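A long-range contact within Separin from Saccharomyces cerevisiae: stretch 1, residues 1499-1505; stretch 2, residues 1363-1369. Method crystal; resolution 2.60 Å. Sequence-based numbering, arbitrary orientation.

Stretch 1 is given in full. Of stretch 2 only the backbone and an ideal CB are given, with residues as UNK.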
# COMPACT_ATOMS: atom_id res chain seq x y z
N SER A 1499 -22.32 12.20 -35.72
CA SER A 1499 -20.88 12.16 -35.93
C SER A 1499 -20.13 13.35 -35.31
O SER A 1499 -19.02 13.19 -34.82
CB SER A 1499 -20.58 12.09 -37.42
OG SER A 1499 -21.37 13.03 -38.11
N ALA A 1500 -20.74 14.54 -35.33
CA ALA A 1500 -20.11 15.72 -34.74
C ALA A 1500 -20.61 16.03 -33.33
O ALA A 1500 -20.28 17.07 -32.76
CB ALA A 1500 -20.31 16.92 -35.63
N ALA A 1501 -21.41 15.14 -32.76
CA ALA A 1501 -21.90 15.38 -31.40
C ALA A 1501 -20.76 15.19 -30.41
O ALA A 1501 -19.73 14.61 -30.75
CB ALA A 1501 -23.06 14.46 -31.07
N MET A 1502 -20.96 15.70 -29.19
CA MET A 1502 -19.97 15.59 -28.14
C MET A 1502 -20.64 15.31 -26.80
O MET A 1502 -21.59 15.99 -26.43
CB MET A 1502 -19.15 16.87 -28.04
CG MET A 1502 -18.22 17.06 -29.21
SD MET A 1502 -16.58 17.60 -28.77
CE MET A 1502 -16.83 19.37 -28.66
N LYS A 1503 -20.14 14.30 -26.09
CA LYS A 1503 -20.60 14.04 -24.73
C LYS A 1503 -19.96 15.05 -23.78
O LYS A 1503 -18.75 15.23 -23.79
CB LYS A 1503 -20.27 12.60 -24.31
CG LYS A 1503 -21.03 11.51 -25.08
CD LYS A 1503 -20.62 10.08 -24.61
CE LYS A 1503 -21.37 8.91 -25.33
NZ LYS A 1503 -20.96 7.51 -24.89
N TYR A 1504 -20.77 15.71 -22.96
CA TYR A 1504 -20.28 16.76 -22.07
C TYR A 1504 -20.11 16.31 -20.60
O TYR A 1504 -20.97 15.62 -20.04
CB TYR A 1504 -21.22 17.95 -22.12
CG TYR A 1504 -21.03 18.90 -23.28
CD1 TYR A 1504 -21.73 18.72 -24.48
CD2 TYR A 1504 -20.19 20.00 -23.17
CE1 TYR A 1504 -21.57 19.60 -25.55
CE2 TYR A 1504 -20.02 20.89 -24.22
CZ TYR A 1504 -20.72 20.69 -25.41
OH TYR A 1504 -20.56 21.59 -26.45
N TYR A 1505 -19.02 16.74 -19.96
CA TYR A 1505 -18.69 16.32 -18.59
C TYR A 1505 -18.29 17.46 -17.65
O TYR A 1505 -17.14 17.53 -17.22
CB TYR A 1505 -17.55 15.31 -18.61
CG TYR A 1505 -17.90 14.01 -19.31
CD1 TYR A 1505 -18.51 12.97 -18.61
CD2 TYR A 1505 -17.61 13.83 -20.65
CE1 TYR A 1505 -18.83 11.79 -19.24
CE2 TYR A 1505 -17.91 12.65 -21.29
CZ TYR A 1505 -18.53 11.63 -20.58
OH TYR A 1505 -18.83 10.45 -21.24
N UNK A 1363 -15.33 27.42 -28.98
CA UNK A 1363 -14.91 26.76 -27.74
C UNK A 1363 -15.78 25.54 -27.50
O UNK A 1363 -16.92 25.50 -27.96
CB UNK A 1363 -14.99 27.72 -26.55
N UNK A 1364 -15.24 24.55 -26.79
CA UNK A 1364 -15.99 23.33 -26.51
C UNK A 1364 -17.34 23.64 -25.83
O UNK A 1364 -18.34 22.97 -26.10
CB UNK A 1364 -15.16 22.40 -25.63
N UNK A 1365 -17.38 24.66 -24.98
CA UNK A 1365 -18.63 24.99 -24.31
C UNK A 1365 -19.68 25.50 -25.30
O UNK A 1365 -20.88 25.38 -25.03
CB UNK A 1365 -18.38 26.04 -23.22
N UNK A 1366 -19.24 26.05 -26.43
CA UNK A 1366 -20.17 26.61 -27.40
C UNK A 1366 -20.42 25.73 -28.61
O UNK A 1366 -21.23 26.06 -29.47
CB UNK A 1366 -19.65 27.97 -27.87
N UNK A 1367 -19.73 24.60 -28.69
CA UNK A 1367 -19.83 23.71 -29.84
C UNK A 1367 -21.25 23.25 -30.19
O UNK A 1367 -21.62 23.19 -31.37
CB UNK A 1367 -18.96 22.48 -29.59
N UNK A 1368 -22.05 22.91 -29.18
CA UNK A 1368 -23.38 22.35 -29.43
C UNK A 1368 -24.30 23.28 -30.18
O UNK A 1368 -25.17 22.81 -30.91
CB UNK A 1368 -24.04 21.96 -28.10
N UNK A 1369 -24.15 24.59 -30.01
CA UNK A 1369 -25.05 25.53 -30.68
C UNK A 1369 -24.80 25.56 -32.19
O UNK A 1369 -23.66 25.65 -32.64
CB UNK A 1369 -24.88 26.93 -30.09

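Position 1363 has nothing of stretch 1 within 5.5 Å of its ideal CB. Stretch 1 sets no demand here, and many side chains would suit. The residue is Ser1363. Its carbonyl O accepts a hydrogen bond from the backbone N of 1366 at 2.8 Å, and its OG makes a hydrogen bond within the stretch, described at 1365.

At position 1364 CA-to-CB points sideways. The ideal CB lies 4.6 Å from Met1502 CE and 5.3 Å from Tyr1504 CE2. A small residue, polar or apolar, would suit. The backbone matters more: the Tyr1504 OH lies 2.6 Å from the carbonyl O of 1364, a contact open to almost any residue. The residue is Ser1364. Tyr1504 OH donates a hydrogen bond to this O, which lies at the edge of the tyrosine ring, near its plane. The Ser1364 OG is hydrogen-bonded elsewhere in the structure.

At position 1365 CA-to-CB points away, so stretch 1 hardly restricts the choice. The residue is Ser1365. Its OG and the Ser1363 OG are hydrogen-bonded at 3.0 Å, and either could be the donor.

Position 1366 also points away and begins a type I beta turn that ends at 1369. Many residues would fit. It is Cys1366, which does not touch stretch 1.

Position 1367 points toward stretch 1. Its ideal CB is 3.6 Å from Tyr1504 OH and 3.9 Å from Met1502 CE. Farther out, the carbonyl O of Ala1500 offers an acceptor. A flat side chain could lie against the methionine, and one with a donor at its end could also use the carbonyl; histidine or glutamine come to mind. The residue is His1367, with chi1 at 160° (t). NE2 donates a weak hydrogen bond to Ala1500 O at 2.8 Å; the N-H...O angle is only 125°. Met1502 CE sits over one face of the ring, 3.9 Å from its centroid, in a CH-pi contact. The ring thus meets a polar group at its edge and an apolar one on its face.

At position 1368 CA-to-CB points sideways, with the ideal CB 3.9 Å from Tyr1504 OH. An apolar side chain could pack by the tyrosine ring, though a polar one might meet the hydroxyl. The residue is Leu1368. Its CD2 lies 3.8 Å from Tyr1504 CZ, and its backbone N donates a weak hydrogen bond to Tyr1504 OH at 3.4 Å. That hydroxyl therefore both donates and accepts.

Position 1369 points away, with nothing of stretch 1 within 5.5 Å of its ideal CB, so stretch 1 leaves the choice open. It is Phe1369, whose ring end comes nearer but makes no contact.

Stretch 2 1363-1369: SSSCHLF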
# COMPACT_ATOMS: atom_id res chain seq x y z
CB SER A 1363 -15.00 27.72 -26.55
OG SER A 1363 -16.34 27.89 -26.13
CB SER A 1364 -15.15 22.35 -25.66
OG SER A 1364 -14.90 22.81 -24.33
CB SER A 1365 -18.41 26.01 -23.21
OG SER A 1365 -18.13 27.29 -23.74
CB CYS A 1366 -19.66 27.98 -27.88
SG CYS A 1366 -19.58 29.26 -26.61
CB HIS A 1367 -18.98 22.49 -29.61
CG HIS A 1367 -19.37 21.33 -30.46
ND1 HIS A 1367 -18.80 21.10 -31.70
CD2 HIS A 1367 -20.28 20.35 -30.27
CE1 HIS A 1367 -19.34 20.01 -32.22
NE2 HIS A 1367 -20.24 19.54 -31.38
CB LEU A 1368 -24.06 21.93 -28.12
CG LEU A 1368 -24.45 22.98 -27.07
CD1 LEU A 1368 -25.54 22.43 -26.12
CD2 LEU A 1368 -23.23 23.45 -26.27
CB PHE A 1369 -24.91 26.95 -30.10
CG PHE A 1369 -25.58 27.12 -28.77
CD1 PHE A 1369 -26.95 27.31 -28.68
CD2 PHE A 1369 -24.83 27.10 -27.59
CE1 PHE A 1369 -27.58 27.47 -27.43
CE2 PHE A 1369 -25.45 27.25 -26.33
CZ PHE A 1369 -26.82 27.44 -26.26
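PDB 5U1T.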